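Local coordinates for microcin B17-processing protein McbC (PDB 6GRI) that acts as the nitroreductase-family oxidoreductase of the E. coli microcin B17 synthetase McbBCD, helping to process the inactive McbA precursor into the active peptide, at the interface of chains A and B and the interface of chains A and C. Sequence-based numbering; all coordinates share one arbitrary frame. Chains: chain A/B, Microcin B17-processing protein McbC; chain C, Microcin B17-processing protein McbD.

Contact 1: the interface of chains A and B. Residues chain A 116, 118, 124-127, 155, 197; chain B 55-58.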
loop_
_atom_site.group_PDB
_atom_site.type_symbol
_atom_site.label_atom_id
_atom_site.label_comp_id
_atom_site.label_asym_id
_atom_site.label_seq_id
_atom_site.Cartn_x
_atom_site.Cartn_y
_atom_site.Cartn_z
ATOM N N VAL A 116 5.743 -12.195 -36.619
ATOM C CA VAL A 116 5.405 -11.509 -35.360
ATOM C C VAL A 116 6.226 -11.977 -34.162
ATOM O O VAL A 116 6.304 -11.255 -33.172
ATOM C CB VAL A 116 3.910 -11.612 -35.012
ATOM C CG1 VAL A 116 3.084 -10.876 -36.062
ATOM C CG2 VAL A 116 3.464 -13.067 -34.868
ATOM N N ARG A 118 9.002 -12.094 -31.806
ATOM C CA ARG A 118 10.146 -11.215 -31.517
ATOM C C ARG A 118 11.264 -12.075 -30.900
ATOM O O ARG A 118 11.006 -13.220 -30.517
ATOM C CB ARG A 118 9.746 -10.070 -30.584
ATOM C CG ARG A 118 8.361 -9.522 -30.836
ATOM C CD ARG A 118 8.096 -8.228 -30.095
ATOM N NE ARG A 118 6.666 -7.938 -30.081
ATOM C CZ ARG A 118 6.124 -6.821 -29.600
ATOM N NH1 ARG A 118 6.883 -5.863 -29.074
ATOM N NH2 ARG A 118 4.803 -6.670 -29.632
ATOM N N GLY A 124 1.948 -14.120 -21.921
ATOM C CA GLY A 124 0.727 -14.011 -22.721
ATOM C C GLY A 124 0.882 -13.413 -24.111
ATOM O O GLY A 124 -0.115 -13.062 -24.746
ATOM N N ALA A 125 2.125 -13.320 -24.587
ATOM C CA ALA A 125 2.463 -12.616 -25.816
ATOM C C ALA A 125 1.873 -11.191 -25.858
ATOM O O ALA A 125 1.461 -10.707 -26.915
ATOM C CB ALA A 125 2.028 -13.440 -27.021
ATOM N N LEU A 126 1.852 -10.525 -24.706
ATOM C CA LEU A 126 1.228 -9.211 -24.592
ATOM C C LEU A 126 2.191 -8.053 -24.907
ATOM O O LEU A 126 1.762 -7.013 -25.413
ATOM C CB LEU A 126 0.583 -9.044 -23.213
ATOM C CG LEU A 126 -0.527 -10.058 -22.921
ATOM C CD1 LEU A 126 -1.140 -9.786 -21.553
ATOM C CD2 LEU A 126 -1.610 -10.073 -23.995
ATOM N N TYR A 127 3.479 -8.226 -24.624
ATOM C CA TYR A 127 4.478 -7.211 -24.953
ATOM C C TYR A 127 4.072 -5.805 -24.472
ATOM O O TYR A 127 3.838 -4.914 -25.284
ATOM C CB TYR A 127 4.777 -7.253 -26.460
ATOM C CG TYR A 127 5.446 -8.549 -26.842
ATOM C CD1 TYR A 127 6.811 -8.707 -26.671
ATOM C CD2 TYR A 127 4.716 -9.634 -27.319
ATOM C CE1 TYR A 127 7.443 -9.891 -26.978
ATOM C CE2 TYR A 127 5.341 -10.834 -27.627
ATOM C CZ TYR A 127 6.715 -10.954 -27.449
ATOM O OH TYR A 127 7.403 -12.121 -27.739
ATOM N N LEU A 155 7.412 -4.912 -34.717
ATOM C CA LEU A 155 6.856 -5.766 -35.762
ATOM C C LEU A 155 6.918 -5.064 -37.109
ATOM O O LEU A 155 7.465 -5.601 -38.071
ATOM C CB LEU A 155 5.419 -6.154 -35.435
ATOM C CG LEU A 155 5.194 -6.733 -34.048
ATOM C CD1 LEU A 155 3.751 -7.177 -33.929
ATOM C CD2 LEU A 155 6.139 -7.890 -33.753
ATOM N N LYS A 197 -1.830 -2.197 -20.067
ATOM C CA LYS A 197 -1.472 -3.368 -20.868
ATOM C C LYS A 197 -0.712 -4.423 -20.062
ATOM O O LYS A 197 -0.832 -5.610 -20.331
ATOM C CB LYS A 197 -0.647 -2.962 -22.100
ATOM C CG LYS A 197 -0.710 -4.005 -23.197
ATOM C CD LYS A 197 0.107 -3.636 -24.414
ATOM C CE LYS A 197 -0.043 -4.733 -25.444
ATOM N NZ LYS A 197 0.951 -4.673 -26.551
ATOM N N PHE B 55 -5.305 -9.234 -28.601
ATOM C CA PHE B 55 -4.245 -8.557 -27.813
ATOM C C PHE B 55 -2.819 -9.104 -27.973
ATOM O O PHE B 55 -1.850 -8.477 -27.535
ATOM C CB PHE B 55 -4.636 -8.601 -26.347
ATOM C CG PHE B 55 -5.982 -8.010 -26.086
ATOM C CD1 PHE B 55 -6.126 -6.643 -25.902
ATOM C CD2 PHE B 55 -7.117 -8.805 -26.083
ATOM C CE1 PHE B 55 -7.373 -6.089 -25.676
ATOM C CE2 PHE B 55 -8.368 -8.254 -25.869
ATOM C CZ PHE B 55 -8.497 -6.898 -25.661
ATOM N N GLU B 56 -2.698 -10.254 -28.625
ATOM C CA GLU B 56 -1.434 -10.979 -28.733
ATOM C C GLU B 56 -0.623 -10.549 -29.937
ATOM O O GLU B 56 -1.135 -10.475 -31.041
ATOM C CB GLU B 56 -1.710 -12.483 -28.789
ATOM C CG GLU B 56 -2.339 -12.973 -27.490
ATOM C CD GLU B 56 -2.940 -14.358 -27.551
ATOM O OE1 GLU B 56 -2.980 -14.970 -28.635
ATOM O OE2 GLU B 56 -3.384 -14.833 -26.482
ATOM N N ASN B 57 0.649 -10.256 -29.697
ATOM C CA ASN B 57 1.625 -9.930 -30.739
ATOM C C ASN B 57 1.231 -8.732 -31.590
ATOM O O ASN B 57 1.122 -8.822 -32.813
ATOM C CB ASN B 57 1.940 -11.164 -31.598
ATOM C CG ASN B 57 2.856 -12.128 -30.893
ATOM O OD1 ASN B 57 4.014 -11.798 -30.609
ATOM N ND2 ASN B 57 2.347 -13.317 -30.592
ATOM N N LYS B 58 1.054 -7.610 -30.905
ATOM C CA LYS B 58 0.634 -6.364 -31.509
ATOM C C LYS B 58 1.554 -5.238 -31.098
ATOM O O LYS B 58 2.315 -5.363 -30.148
ATOM C CB LYS B 58 -0.766 -6.012 -31.035
ATOM C CG LYS B 58 -1.782 -7.124 -31.169
ATOM C CD LYS B 58 -2.027 -7.499 -32.615
ATOM C CE LYS B 58 -3.299 -8.309 -32.717
ATOM N NZ LYS B 58 -3.493 -8.866 -34.077
HETATM O O HOH W 1 -2.510 -13.796 -24.152
HETATM O O HOH W 2 0.557 -7.296 -27.879
#

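Contact 2: the interface of chains A and B. Residues chain A 30-32, 44, 236, 240; chain B 202, 205, 208-209.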
loop_
_atom_site.group_PDB
_atom_site.type_symbol
_atom_site.label_atom_id
_atom_site.label_comp_id
_atom_site.label_asym_id
_atom_site.label_seq_id
_atom_site.Cartn_x
_atom_site.Cartn_y
_atom_site.Cartn_z
ATOM N N GLY A 30 9.568 4.302 -6.097
ATOM C CA GLY A 30 10.890 4.108 -6.638
ATOM C C GLY A 30 11.278 5.127 -7.675
ATOM O O GLY A 30 12.295 4.947 -8.334
ATOM N N ASN A 31 10.491 6.192 -7.833
ATOM C CA ASN A 31 10.864 7.270 -8.747
ATOM C C ASN A 31 11.872 8.131 -8.039
ATOM O O ASN A 31 11.776 8.328 -6.838
ATOM C CB ASN A 31 9.662 8.127 -9.166
ATOM C CG ASN A 31 8.809 7.471 -10.230
ATOM O OD1 ASN A 31 9.248 6.568 -10.928
ATOM N ND2 ASN A 31 7.583 7.939 -10.363
ATOM N N PHE A 32 12.818 8.655 -8.804
ATOM C CA PHE A 32 13.902 9.480 -8.298
ATOM C C PHE A 32 13.704 10.937 -8.694
ATOM O O PHE A 32 13.103 11.244 -9.730
ATOM C CB PHE A 32 15.237 8.974 -8.874
ATOM C CG PHE A 32 15.861 7.832 -8.115
ATOM C CD1 PHE A 32 15.161 7.097 -7.138
ATOM C CD2 PHE A 32 17.163 7.476 -8.396
ATOM C CE1 PHE A 32 15.765 6.059 -6.453
ATOM C CE2 PHE A 32 17.771 6.427 -7.722
ATOM C CZ PHE A 32 17.076 5.722 -6.748
ATOM N N VAL A 44 21.743 9.063 -3.265
ATOM C CA VAL A 44 21.164 7.874 -3.870
ATOM C C VAL A 44 21.399 6.610 -3.023
ATOM O O VAL A 44 20.447 5.873 -2.762
ATOM C CB VAL A 44 21.712 7.686 -5.292
ATOM C CG1 VAL A 44 21.339 6.317 -5.860
ATOM C CG2 VAL A 44 21.174 8.794 -6.179
ATOM N N ALA A 236 19.972 4.137 -14.303
ATOM C CA ALA A 236 18.821 4.326 -13.433
ATOM C C ALA A 236 18.775 5.711 -12.778
ATOM O O ALA A 236 17.756 6.066 -12.205
ATOM C CB ALA A 236 18.793 3.221 -12.377
ATOM N N ASP A 240 12.334 10.374 -13.095
ATOM C CA ASP A 240 11.352 9.648 -13.904
ATOM C C ASP A 240 10.279 10.525 -14.553
ATOM O O ASP A 240 9.983 10.355 -15.735
ATOM C CB ASP A 240 10.664 8.566 -13.074
ATOM C CG ASP A 240 11.591 7.424 -12.725
ATOM O OD1 ASP A 240 12.526 7.650 -11.940
ATOM O OD2 ASP A 240 11.376 6.303 -13.225
ATOM N N TYR B 202 19.392 1.090 -2.879
ATOM C CA TYR B 202 18.555 1.977 -3.690
ATOM C C TYR B 202 17.118 2.123 -3.192
ATOM O O TYR B 202 16.325 2.841 -3.818
ATOM C CB TYR B 202 18.545 1.489 -5.147
ATOM C CG TYR B 202 19.930 1.415 -5.741
ATOM C CD1 TYR B 202 20.732 2.549 -5.793
ATOM C CD2 TYR B 202 20.450 0.215 -6.224
ATOM C CE1 TYR B 202 22.018 2.497 -6.304
ATOM C CE2 TYR B 202 21.745 0.151 -6.738
ATOM C CZ TYR B 202 22.523 1.299 -6.778
ATOM O OH TYR B 202 23.801 1.277 -7.284
ATOM N N ARG B 205 13.422 1.629 -5.559
ATOM C CA ARG B 205 13.890 1.432 -6.922
ATOM C C ARG B 205 14.737 0.158 -7.105
ATOM O O ARG B 205 14.833 -0.371 -8.210
ATOM C CB ARG B 205 14.665 2.671 -7.384
ATOM C CG ARG B 205 14.725 2.898 -8.894
ATOM C CD ARG B 205 15.590 4.122 -9.127
ATOM N NE ARG B 205 15.605 4.645 -10.489
ATOM C CZ ARG B 205 14.707 5.472 -11.022
ATOM N NH1 ARG B 205 13.638 5.866 -10.346
ATOM N NH2 ARG B 205 14.874 5.890 -12.271
ATOM N N ARG B 208 12.534 -2.810 -8.543
ATOM C CA ARG B 208 12.392 -2.681 -9.994
ATOM C C ARG B 208 13.669 -3.141 -10.730
ATOM O O ARG B 208 13.614 -3.945 -11.667
ATOM C CB ARG B 208 12.077 -1.211 -10.309
ATOM C CG ARG B 208 11.832 -0.850 -11.766
ATOM C CD ARG B 208 12.142 0.619 -11.995
ATOM N NE ARG B 208 11.226 1.497 -11.265
ATOM C CZ ARG B 208 11.125 2.818 -11.447
ATOM N NH1 ARG B 208 11.897 3.450 -12.333
ATOM N NH2 ARG B 208 10.249 3.517 -10.719
ATOM N N MET B 209 14.809 -2.613 -10.288
ATOM C CA MET B 209 16.117 -3.012 -10.804
ATOM C C MET B 209 16.362 -4.523 -10.663
ATOM O O MET B 209 16.903 -5.145 -11.573
ATOM C CB MET B 209 17.222 -2.228 -10.102
ATOM C CG MET B 209 17.260 -0.754 -10.453
ATOM S SD MET B 209 18.209 0.192 -9.251
ATOM C CE MET B 209 19.838 0.220 -9.971
#

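Contact 3: the interface of chains A and C. Residues chain A 65-66, 68; chain C 204-205, 208, 266.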
loop_
_atom_site.group_PDB
_atom_site.type_symbol
_atom_site.label_atom_id
_atom_site.label_comp_id
_atom_site.label_asym_id
_atom_site.label_seq_id
_atom_site.Cartn_x
_atom_site.Cartn_y
_atom_site.Cartn_z
ATOM N N GLY A 65 29.156 -20.299 5.309
ATOM C CA GLY A 65 30.215 -20.870 6.132
ATOM C C GLY A 65 30.787 -22.182 5.623
ATOM O O GLY A 65 31.847 -22.618 6.092
ATOM N N PHE A 66 30.098 -22.814 4.675
ATOM C CA PHE A 66 30.523 -24.097 4.121
ATOM C C PHE A 66 30.925 -23.953 2.669
ATOM O O PHE A 66 30.514 -23.008 1.998
ATOM C CB PHE A 66 29.418 -25.125 4.307
ATOM C CG PHE A 66 29.132 -25.403 5.749
ATOM C CD1 PHE A 66 29.981 -26.236 6.481
ATOM C CD2 PHE A 66 28.069 -24.782 6.396
ATOM C CE1 PHE A 66 29.744 -26.476 7.820
ATOM C CE2 PHE A 66 27.828 -25.019 7.737
ATOM C CZ PHE A 66 28.666 -25.862 8.449
ATOM N N SER A 68 31.471 -27.018 0.509
ATOM C CA SER A 68 31.353 -28.308 -0.162
ATOM C C SER A 68 30.449 -28.089 -1.367
ATOM O O SER A 68 29.231 -28.105 -1.248
ATOM C CB SER A 68 30.782 -29.377 0.786
ATOM O OG SER A 68 31.337 -29.266 2.094
ATOM N N ALA C 204 26.056 -30.645 7.536
ATOM C CA ALA C 204 26.990 -29.630 7.056
ATOM C C ALA C 204 28.392 -29.862 7.636
ATOM O O ALA C 204 29.364 -29.942 6.884
ATOM C CB ALA C 204 26.489 -28.226 7.386
ATOM N N LEU C 205 28.476 -30.014 8.959
ATOM C CA LEU C 205 29.763 -30.152 9.644
ATOM C C LEU C 205 30.536 -31.392 9.212
ATOM O O LEU C 205 31.729 -31.308 8.929
ATOM C CB LEU C 205 29.586 -30.145 11.168
ATOM C CG LEU C 205 29.135 -28.798 11.738
ATOM C CD1 LEU C 205 28.532 -28.978 13.127
ATOM C CD2 LEU C 205 30.275 -27.782 11.756
ATOM N N GLU C 208 32.180 -30.755 5.848
ATOM C CA GLU C 208 33.332 -29.839 5.835
ATOM C C GLU C 208 34.549 -30.407 6.559
ATOM O O GLU C 208 35.683 -30.071 6.221
ATOM C CB GLU C 208 32.957 -28.506 6.478
ATOM C CG GLU C 208 33.810 -27.320 6.029
ATOM C CD GLU C 208 33.417 -26.744 4.666
ATOM O OE1 GLU C 208 32.308 -27.031 4.147
ATOM O OE2 GLU C 208 34.225 -25.977 4.107
ATOM N N TYR C 266 30.985 -20.868 15.019
ATOM C CA TYR C 266 31.436 -21.140 13.661
ATOM C C TYR C 266 31.031 -19.983 12.732
ATOM O O TYR C 266 31.866 -19.482 11.977
ATOM C CB TYR C 266 30.858 -22.473 13.178
ATOM C CG TYR C 266 31.323 -22.929 11.806
ATOM C CD1 TYR C 266 30.830 -22.331 10.638
ATOM C CD2 TYR C 266 32.210 -23.993 11.666
ATOM C CE1 TYR C 266 31.235 -22.756 9.383
ATOM C CE2 TYR C 266 32.623 -24.421 10.414
ATOM C CZ TYR C 266 32.127 -23.804 9.279
ATOM O OH TYR C 266 32.512 -24.233 8.037
#

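Contact 1: the interface of chains A and B
Water 2 is gripped from both chains: it pairs with A:Leu126 O and A:Lys197 NZ on one side and with B:Phe55 O, at 2.7 Å, and B:Lys58 N on the other. Chain A braces this bridge from within, the side-chain amine nitrogen A:Lys197 NZ binding A:Leu126 O at 2.7 Å, nearly in line with the carbonyl. The lysine reaches this point because its chain runs out straight beyond CG, with CG anti to the backbone N (chi1 -158°). Direct pairing of the two chains comes from the amide B:Asn57 N, which donates to A:Ala125 O at 2.9 Å in a nearly straight bond (166° at H). The B:Asn57 side chain is wedged among chain A residues. Its CB meets A:Val116 CB at 4.0 Å, the two side chains crossing at about a right angle, while ND2 packs against the methyl A:Ala125 CB at 3.6 Å. The ring of A:Tyr127, whose face carries the guanidinium of A:Arg118, turns its CE2 toward the amide oxygen B:Asn57 OD1. Here a chain B loop meets 3-10 helix 123-125 and the loop residues beside it, and a second water bridge closes this seam of the McbC dimer: water 1 links A:Gly124 O to the carboxylate oxygen B:Glu56 OE2, 2.7 Å from the water.

Contact 2: the interface of chains A and B
Sandwiched by flat and charged groups, the guanidinium of B:Arg205 has B:Arg208 NH1 over one face and A:Phe32 CD2 over the other, both toward its rim, while A:Asp240 CG and A:Ala236 CB lie at its edge. The planes of the A:Phe32 ring and this guanidinium are 25° apart, and the methylene B:Arg205 CD sits over the ring's centre in a CH-pi contact. An extended chain, with CG anti to the backbone N (chi1 -156°), carries the arginine head past the ring to the carboxylate of A:Asp240. There NH1 and NH2 grip one oxygen end-on, B:Arg205 NH1 forming a salt bridge to A:Asp240 OD1 at 2.6 Å. The same NH1 donates to A:Gly30 O at 2.6 Å, on a lone pair of that carbonyl. B:Arg208, bent at chi3 (-65°), serves the other carboxylate oxygen: its NH1 meets A:Asp240 OD2 at 3.0 Å, and its NH2 bonds to A:Asn31 OD1 at 3.2 Å. Two arginines converging on one aspartate would probably favour its ionised form. At the margin, A:Val44 CG1 meets the ring edge of B:Tyr202. In this patch of the McbC dimer, both arginines project from helix 204-228 toward the start of helix 240-246, the end of 3-10 helix 28-30 and the loop residues that follow it.

Contact 3: the interface of chains A and C
A loop of McbC, residues A:Gly65 to A:Ser68, lays its phenylalanine against two helices of McbD, 196-208 and 251-274. The ring of A:Phe66 is held on both faces: the methyl C:Ala204 CB lies over one, 3.6 Å from the ring centroid in a CH-pi contact, and C:Tyr266 CE1 stands over the opposite face, toward the rim. At the ring's edge, in its plane, comes C:Glu208 CB, 3.7 Å from A:Phe66 CD1. The glutamate chain bends at chi2 (79°), bringing its carboxylate back beside the phenylalanine, with the two planes 62° apart. One carboxylate oxygen, C:Glu208 OE1, accepts a weak hydrogen bond from the hydroxyl A:Ser68 OG at 3.2 Å. The firmer polar tie belongs to the phenol of C:Tyr266, which reaches out from helix 251-274. Its OH donates to A:Gly65 O at 2.6 Å, approaching from above the carbonyl plane, while A:Gly65 CA sits at the edge of the tyrosine ring. The phenylalanine thus packs between the two helices, with one short and one weak polar tie beside it. The contact docks the oxidoreductase subunit onto McbD, a YcaO-family protein, and so helps hold together the synthetase that processes the microcin B17 precursor.

Contact 1 and contact 2 belong to the same two-fold McbC interface, with their C-alpha centres about 27 Å apart, and each recurs with the chains exchanged. They share no residue: one joins a loop to a 3-10 helix and neighbouring loops, in part through backbone atoms and water, the other is anchored by charged side chains on a helix. The C-alpha centre of contact 3 lies about 48 Å from that of contact 1 and 37 Å from that of contact 2, and a different loop of chain A reaches McbD there. Using separate surfaces for its twin and McbD would allow the McbC pair to connect the two McbD copies of the deposited assembly.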